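Local coordinates for protein ribokinase, putative (Burkholderia thailandensis, PDB 3B1N) that probably phosphorylates nucleosides as a kinase of the ribokinase (pfkB) family, binding ADP and the nucleoside analogue mizoribine, at residues 120-132 / 144-156. Sequence-based numbering, arbitrary orientation.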
ATOM      1  N   GLY B 120     -16.574  -4.726  -2.316  1.00 11.96           N
ATOM      2  CA  GLY B 120     -17.387  -5.913  -2.514  1.00 11.19           C
ATOM      3  C   GLY B 120     -18.711  -5.781  -1.761  1.00 10.81           C
ATOM      4  O   GLY B 120     -19.402  -4.744  -1.800  1.00 11.51           O
ATOM      5  N   ALA B 121     -19.040  -6.835  -1.032  1.00 11.54           N
ATOM      6  CA  ALA B 121     -20.304  -6.921  -0.299  1.00 10.83           C
ATOM      7  C   ALA B 121     -20.491  -5.800   0.721  1.00 11.75           C
ATOM      8  O   ALA B 121     -21.623  -5.460   1.066  1.00 11.94           O
ATOM      9  CB  ALA B 121     -20.408  -8.268   0.376  1.00 11.90           C
ATOM     10  N   MET B 122     -19.409  -5.195   1.198  1.00 11.32           N
ATOM     11  CA  MET B 122     -19.546  -4.078   2.086  1.00 11.01           C
ATOM     12  C   MET B 122     -20.342  -2.897   1.528  1.00 12.66           C
ATOM     13  O   MET B 122     -20.959  -2.138   2.288  1.00 12.84           O
ATOM     14  CB  MET B 122     -18.149  -3.634   2.587  1.00 10.62           C
ATOM     15  CG  MET B 122     -18.231  -2.552   3.705  1.00 11.81           C
ATOM     16  SD  MET B 122     -16.632  -1.792   4.101  1.00 12.70           S
ATOM     17  CE  MET B 122     -16.498  -0.521   2.847  1.00 15.09           C
ATOM     18  N   MET B 123     -20.374  -2.783   0.193  1.00 12.23           N
ATOM     19  CA  MET B 123     -21.117  -1.683  -0.456  1.00 15.30           C
ATOM     20  C   MET B 123     -22.595  -1.728  -0.092  1.00 14.10           C
ATOM     21  O   MET B 123     -23.280  -0.698  -0.151  1.00 15.86           O
ATOM     22  CB  MET B 123     -20.986  -1.738  -1.974  1.00 17.15           C
ATOM     23  CG  MET B 123     -19.638  -1.532  -2.476  1.00 22.61           C
ATOM     24  SD  MET B 123     -19.675  -1.131  -4.263  1.00 35.38           S
ATOM     25  CE  MET B 123     -21.432  -1.284  -4.671  1.00 24.98           C
ATOM     26  N   GLN B 124     -23.086  -2.916   0.284  1.00 12.98           N
ATOM     27  CA  GLN B 124     -24.529  -3.099   0.613  1.00 13.01           C
ATOM     28  C   GLN B 124     -24.772  -3.195   2.117  1.00 13.46           C
ATOM     29  O   GLN B 124     -25.819  -3.690   2.522  1.00 14.50           O
ATOM     30  CB  GLN B 124     -25.121  -4.361  -0.048  1.00 13.76           C
ATOM     31  CG  GLN B 124     -24.704  -4.574  -1.515  1.00 16.02           C
ATOM     32  CD  GLN B 124     -25.009  -3.392  -2.378  1.00 17.26           C
ATOM     33  OE1 GLN B 124     -25.961  -2.664  -2.138  1.00 18.89           O
ATOM     34  NE2 GLN B 124     -24.174  -3.175  -3.412  1.00 19.34           N
ATOM     35  N   SER B 125     -23.810  -2.739   2.939  1.00 12.83           N
ATOM     36  CA  SER B 125     -23.960  -2.906   4.411  1.00 13.00           C
ATOM     37  C   SER B 125     -25.213  -2.286   5.018  1.00 13.57           C
ATOM     38  O   SER B 125     -25.685  -2.758   6.039  1.00 13.67           O
ATOM     39  CB  SER B 125     -22.701  -2.399   5.132  1.00 12.34           C
ATOM     40  OG  SER B 125     -22.584  -0.977   5.091  1.00 14.33           O
ATOM     41  N   HIS B 126     -25.790  -1.280   4.340  1.00 13.85           N
ATOM     42  CA  HIS B 126     -27.002  -0.664   4.828  1.00 13.97           C
ATOM     43  C   HIS B 126     -28.238  -1.554   4.712  1.00 12.15           C
ATOM     44  O   HIS B 126     -29.294  -1.176   5.261  1.00 14.94           O
ATOM     45  CB  HIS B 126     -27.240   0.626   4.036  1.00 14.81           C
ATOM     46  CG  HIS B 126     -27.213   0.412   2.556  1.00 15.01           C
ATOM     47  ND1 HIS B 126     -26.047   0.380   1.817  1.00 19.34           N
ATOM     48  CD2 HIS B 126     -28.221   0.176   1.683  1.00 18.51           C
ATOM     49  CE1 HIS B 126     -26.338   0.137   0.554  1.00 19.54           C
ATOM     50  NE2 HIS B 126     -27.645   0.003   0.444  1.00 17.67           N
ATOM     51  N   VAL B 127     -28.140  -2.755   4.135  1.00 12.80           N
ATOM     52  CA  VAL B 127     -29.275  -3.703   4.158  1.00 13.28           C
ATOM     53  C   VAL B 127     -29.574  -4.219   5.567  1.00 14.66           C
ATOM     54  O   VAL B 127     -30.711  -4.630   5.856  1.00 15.51           O
ATOM     55  CB  VAL B 127     -29.182  -4.903   3.184  1.00 13.74           C
ATOM     56  CG1 VAL B 127     -29.079  -4.337   1.724  1.00 15.13           C
ATOM     57  CG2 VAL B 127     -28.035  -5.798   3.511  1.00 16.23           C
ATOM     58  N   ASN B 128     -28.569  -4.158   6.458  1.00 14.12           N
ATOM     59  CA  ASN B 128     -28.824  -4.477   7.883  1.00 14.69           C
ATOM     60  C   ASN B 128     -29.178  -3.199   8.627  1.00 13.92           C
ATOM     61  O   ASN B 128     -28.546  -2.142   8.466  1.00 13.20           O
ATOM     62  CB  ASN B 128     -27.554  -5.035   8.556  1.00 14.79           C
ATOM     63  CG  ASN B 128     -27.210  -6.478   8.168  1.00 19.77           C
ATOM     64  OD1 ASN B 128     -26.007  -6.813   7.991  1.00 19.48           O
ATOM     65  ND2 ASN B 128     -28.205  -7.356   8.107  1.00 19.22           N
ATOM     66  N   HIS B 129     -30.160  -3.295   9.504  1.00 15.51           N
ATOM     67  CA  HIS B 129     -30.601  -2.123  10.245  1.00 14.55           C
ATOM     68  C   HIS B 129     -30.352  -2.295  11.725  1.00 16.20           C
ATOM     69  O   HIS B 129     -30.907  -3.189  12.347  1.00 16.36           O
ATOM     70  CB  HIS B 129     -32.085  -1.843   9.939  1.00 17.25           C
ATOM     71  CG  HIS B 129     -32.292  -1.303   8.557  1.00 17.23           C
ATOM     72  ND1 HIS B 129     -32.493   0.036   8.307  1.00 25.87           N
ATOM     73  CD2 HIS B 129     -32.183  -1.900   7.349  1.00 21.64           C
ATOM     74  CE1 HIS B 129     -32.596   0.225   7.002  1.00 26.13           C
ATOM     75  NE2 HIS B 129     -32.409  -0.934   6.402  1.00 21.87           N
ATOM     76  N   ALA B 130     -29.486  -1.447  12.276  1.00 16.41           N
ATOM     77  CA  ALA B 130     -29.028  -1.614  13.670  1.00 16.58           C
ATOM     78  C   ALA B 130     -30.141  -1.398  14.687  1.00 18.34           C
ATOM     79  O   ALA B 130     -30.117  -2.013  15.765  1.00 19.24           O
ATOM     80  CB  ALA B 130     -27.857  -0.659  13.939  1.00 17.15           C
ATOM     81  N   GLY B 131     -31.121  -0.565  14.319  1.00 18.76           N
ATOM     82  CA  GLY B 131     -32.225  -0.212  15.243  1.00 20.95           C
ATOM     83  C   GLY B 131     -33.181  -1.388  15.379  1.00 21.48           C
ATOM     84  O   GLY B 131     -34.063  -1.413  16.258  1.00 22.75           O
ATOM     85  N   GLU B 132     -33.004  -2.386  14.534  1.00 20.38           N
ATOM     86  CA  GLU B 132     -33.835  -3.592  14.638  1.00 21.12           C
ATOM     87  C   GLU B 132     -33.225  -4.755  15.418  1.00 21.47           C
ATOM     88  O   GLU B 132     -33.868  -5.802  15.612  1.00 22.52           O
ATOM     89  CB  GLU B 132     -34.279  -4.047  13.239  1.00 20.98           C
ATOM     90  CG  GLU B 132     -35.165  -3.052  12.531  1.00 23.66           C
ATOM     91  CD  GLU B 132     -35.321  -3.331  11.011  1.00 24.53           C
ATOM     92  OE1 GLU B 132     -34.958  -4.430  10.538  1.00 27.39           O
ATOM     93  OE2 GLU B 132     -35.761  -2.396  10.312  1.00 31.56           O
ATOM     94  N   ASP B 144     -17.150   1.258   7.422  1.00 11.47           N
ATOM     95  CA  ASP B 144     -18.133   0.413   6.742  1.00 12.27           C
ATOM     96  C   ASP B 144     -18.555   1.145   5.490  1.00 13.33           C
ATOM     97  O   ASP B 144     -18.070   2.235   5.221  1.00 14.86           O
ATOM     98  CB  ASP B 144     -19.372   0.255   7.665  1.00 12.72           C
ATOM     99  CG  ASP B 144     -20.109  -1.047   7.497  1.00 13.92           C
ATOM    100  OD1 ASP B 144     -20.009  -1.745   6.485  1.00 14.25           O
ATOM    101  OD2 ASP B 144     -20.815  -1.401   8.469  1.00 13.94           O
ATOM    102  N   GLY B 145     -19.445   0.550   4.727  1.00 13.70           N
ATOM    103  CA  GLY B 145     -20.106   1.320   3.668  1.00 14.48           C
ATOM    104  C   GLY B 145     -20.702   2.594   4.222  1.00 14.83           C
ATOM    105  O   GLY B 145     -21.240   2.626   5.341  1.00 14.41           O
ATOM    106  N   PHE B 146     -20.543   3.689   3.481  1.00 16.45           N
ATOM    107  CA  PHE B 146     -20.889   4.992   4.019  1.00 17.12           C
ATOM    108  C   PHE B 146     -22.355   5.080   4.414  1.00 17.21           C
ATOM    109  O   PHE B 146     -22.701   5.511   5.520  1.00 17.55           O
ATOM    110  CB  PHE B 146     -20.550   6.114   3.011  1.00 17.60           C
ATOM    111  CG  PHE B 146     -20.955   7.497   3.504  1.00 19.23           C
ATOM    112  CD1 PHE B 146     -20.358   8.068   4.638  1.00 21.08           C
ATOM    113  CD2 PHE B 146     -21.954   8.210   2.849  1.00 22.32           C
ATOM    114  CE1 PHE B 146     -20.719   9.353   5.110  1.00 23.03           C
ATOM    115  CE2 PHE B 146     -22.353   9.495   3.328  1.00 26.05           C
ATOM    116  CZ  PHE B 146     -21.738  10.057   4.463  1.00 24.31           C
ATOM    117  N   GLN B 147     -23.242   4.628   3.531  1.00 18.32           N
ATOM    118  CA  GLN B 147     -24.656   4.693   3.855  1.00 18.06           C
ATOM    119  C   GLN B 147     -24.954   3.879   5.133  1.00 18.12           C
ATOM    120  O   GLN B 147     -25.748   4.306   5.989  1.00 18.71           O
ATOM    121  CB  GLN B 147     -25.514   4.245   2.650  1.00 19.32           C
ATOM    122  CG  GLN B 147     -27.005   4.260   2.874  1.00 22.12           C
ATOM    123  CD  GLN B 147     -27.810   3.836   1.650  1.00 23.82           C
ATOM    124  OE1 GLN B 147     -27.260   3.607   0.573  1.00 24.97           O
ATOM    125  NE2 GLN B 147     -29.122   3.716   1.825  1.00 25.51           N
ATOM    126  N   GLY B 148     -24.320   2.702   5.264  1.00 16.11           N
ATOM    127  CA  GLY B 148     -24.458   1.908   6.466  1.00 16.33           C
ATOM    128  C   GLY B 148     -23.996   2.651   7.699  1.00 15.05           C
ATOM    129  O   GLY B 148     -24.694   2.622   8.695  1.00 14.92           O
ATOM    130  N   MET B 149     -22.840   3.324   7.635  1.00 14.79           N
ATOM    131  CA  MET B 149     -22.308   3.999   8.815  1.00 14.65           C
ATOM    132  C   MET B 149     -23.304   5.046   9.293  1.00 15.01           C
ATOM    133  O   MET B 149     -23.606   5.142  10.468  1.00 14.19           O
ATOM    134  CB  MET B 149     -20.977   4.674   8.503  1.00 13.78           C
ATOM    135  CG  MET B 149     -19.886   3.697   8.166  1.00 15.48           C
ATOM    136  SD  MET B 149     -18.308   4.534   7.939  1.00 15.19           S
ATOM    137  CE  MET B 149     -17.869   5.168   9.494  1.00 17.86           C
ATOM    138  N   VAL B 150     -23.787   5.855   8.362  1.00 16.30           N
ATOM    139  CA  VAL B 150     -24.689   6.939   8.719  1.00 16.43           C
ATOM    140  C   VAL B 150     -26.031   6.411   9.243  1.00 16.97           C
ATOM    141  O   VAL B 150     -26.516   6.851  10.289  1.00 16.73           O
ATOM    142  CB  VAL B 150     -24.925   7.858   7.471  1.00 17.35           C
ATOM    143  CG1 VAL B 150     -26.004   8.893   7.792  1.00 17.77           C
ATOM    144  CG2 VAL B 150     -23.629   8.570   7.070  1.00 18.37           C
ATOM    145  N   GLN B 151     -26.585   5.412   8.551  1.00 15.85           N
ATOM    146  CA  GLN B 151     -27.824   4.757   8.929  0.50 16.22           C
ATOM    147  C   GLN B 151     -27.738   4.146  10.325  1.00 16.70           C
ATOM    148  O   GLN B 151     -28.632   4.248  11.126  1.00 16.71           O
ATOM    149  CB  GLN B 151     -28.103   3.633   7.930  0.50 15.79           C
ATOM    150  CG  GLN B 151     -29.452   3.010   8.027  0.50 15.68           C
ATOM    151  CD  GLN B 151     -29.563   1.853   7.060  0.50 14.41           C
ATOM    152  OE1 GLN B 151     -29.938   2.033   5.891  0.50 17.03           O
ATOM    153  NE2 GLN B 151     -29.142   0.680   7.502  0.50  7.26           N
ATOM    154  N   HIS B 152     -26.635   3.448  10.586  1.00 16.69           N
ATOM    155  CA  HIS B 152     -26.507   2.797  11.898  1.00 15.88           C
ATOM    156  C   HIS B 152     -26.491   3.825  13.020  1.00 16.13           C
ATOM    157  O   HIS B 152     -27.078   3.598  14.095  1.00 18.14           O
ATOM    158  CB  HIS B 152     -25.231   1.935  11.975  1.00 15.54           C
ATOM    159  CG  HIS B 152     -25.220   0.770  11.047  1.00 17.04           C
ATOM    160  ND1 HIS B 152     -26.361   0.138  10.586  1.00 18.44           N
ATOM    161  CD2 HIS B 152     -24.171   0.083  10.532  1.00 17.48           C
ATOM    162  CE1 HIS B 152     -26.006  -0.853   9.779  1.00 22.39           C
ATOM    163  NE2 HIS B 152     -24.680  -0.903   9.735  1.00 19.11           N
ATOM    164  N   THR B 153     -25.801   4.939  12.789  1.00 15.78           N
ATOM    165  CA  THR B 153     -25.752   5.986  13.801  1.00 16.13           C
ATOM    166  C   THR B 153     -27.122   6.579  14.081  1.00 17.99           C
ATOM    167  O   THR B 153     -27.468   6.774  15.254  1.00 16.19           O
ATOM    168  CB  THR B 153     -24.728   7.078  13.529  1.00 17.81           C
ATOM    169  OG1 THR B 153     -25.090   7.840  12.388  1.00 21.61           O
ATOM    170  CG2 THR B 153     -23.393   6.434  13.282  1.00 14.24           C
ATOM    171  N   GLU B 154     -27.865   6.860  13.005  1.00 17.51           N
ATOM    172  CA  GLU B 154     -29.224   7.382  13.169  1.00 19.62           C
ATOM    173  C   GLU B 154     -30.105   6.405  13.937  1.00 19.34           C
ATOM    174  O   GLU B 154     -30.822   6.802  14.872  1.00 20.63           O
ATOM    175  CB  GLU B 154     -29.836   7.744  11.791  1.00 17.80           C
ATOM    176  CG  GLU B 154     -29.144   8.933  11.101  1.00 20.58           C
ATOM    177  CD  GLU B 154     -29.494  10.286  11.748  1.00 24.65           C
ATOM    178  OE1 GLU B 154     -30.460  10.371  12.555  1.00 26.48           O
ATOM    179  OE2 GLU B 154     -28.807  11.274  11.435  1.00 28.90           O
ATOM    180  N   GLU B 155     -30.059   5.143  13.567  1.00 19.07           N
ATOM    181  CA  GLU B 155     -30.936   4.135  14.135  1.00 19.17           C
ATOM    182  C   GLU B 155     -30.586   3.814  15.572  1.00 19.39           C
ATOM    183  O   GLU B 155     -31.453   3.656  16.417  1.00 20.95           O
ATOM    184  CB  GLU B 155     -30.915   2.896  13.299  1.00 19.13           C
ATOM    185  CG  GLU B 155     -31.639   3.142  11.961  1.00 22.48           C
ATOM    186  CD  GLU B 155     -31.758   1.930  11.129  1.00 28.26           C
ATOM    187  OE1 GLU B 155     -31.342   0.857  11.625  1.00 28.89           O
ATOM    188  OE2 GLU B 155     -32.266   2.044   9.970  1.00 28.79           O
ATOM    189  N   LEU B 156     -29.295   3.714  15.876  1.00 17.64           N
ATOM    190  CA  LEU B 156     -28.958   3.424  17.258  1.00 17.65           C
ATOM    191  C   LEU B 156     -29.363   4.575  18.180  1.00 18.26           C
ATOM    192  O   LEU B 156     -29.815   4.344  19.314  1.00 19.88           O
ATOM    193  CB  LEU B 156     -27.453   3.073  17.394  1.00 15.89           C
ATOM    194  CG  LEU B 156     -27.076   1.724  16.805  1.00 15.22           C
ATOM    195  CD1 LEU B 156     -25.563   1.732  16.579  1.00 14.14           C
ATOM    196  CD2 LEU B 156     -27.480   0.555  17.727  1.00 16.52           C
TER
HETATM  197  O   HOH W   1     -23.431   0.849   3.057  1.00 17.98           O
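Glu-155 grips the loop 120-132 with both carboxylate oxygens. His-129 ND1 donates to the syn lone pair of Glu-155 OE2 (2.6 Å), ring and carboxylate being nearly coplanar, while Glu-155 OE1 lies 3.1 Å from Gly-131 N, its donor on the anti side. One turn back, in one of its two modelled conformers, the Gln-151 amide stacks over a face of the His-129 ring, planes 16° apart, and Gln-151 NE2 donates to His-126 O (2.9 Å). Gln-147 repeats the stacking: fully extended, CG anti to the backbone N (chi1 179°), it lays its amide almost parallel to the His-126 ring, Gln-147 OE1 3.6 Å from His-126 CE1. Helix 146-158 follows strand 138-141 in the Rossmann-like sheet of the ribokinase fold, and its polar flank receives two short 3-10 segments that precede that strand. Deeper in, Ala-130 CB packs on Leu-156 CG, whose side chain also reaches Val-141. Around the helix start, a water joins His-126 ND1, Ser-125 OG and Gly-148 N, accepting from Gly-148 N at 3.0 Å. Asp-144 OD1 bonds weakly to N-cap Gly-145 N. Met-122, its CG 3.4 Å from Asp-144 OD1, touches the bound mizoribine, as does Asp-144.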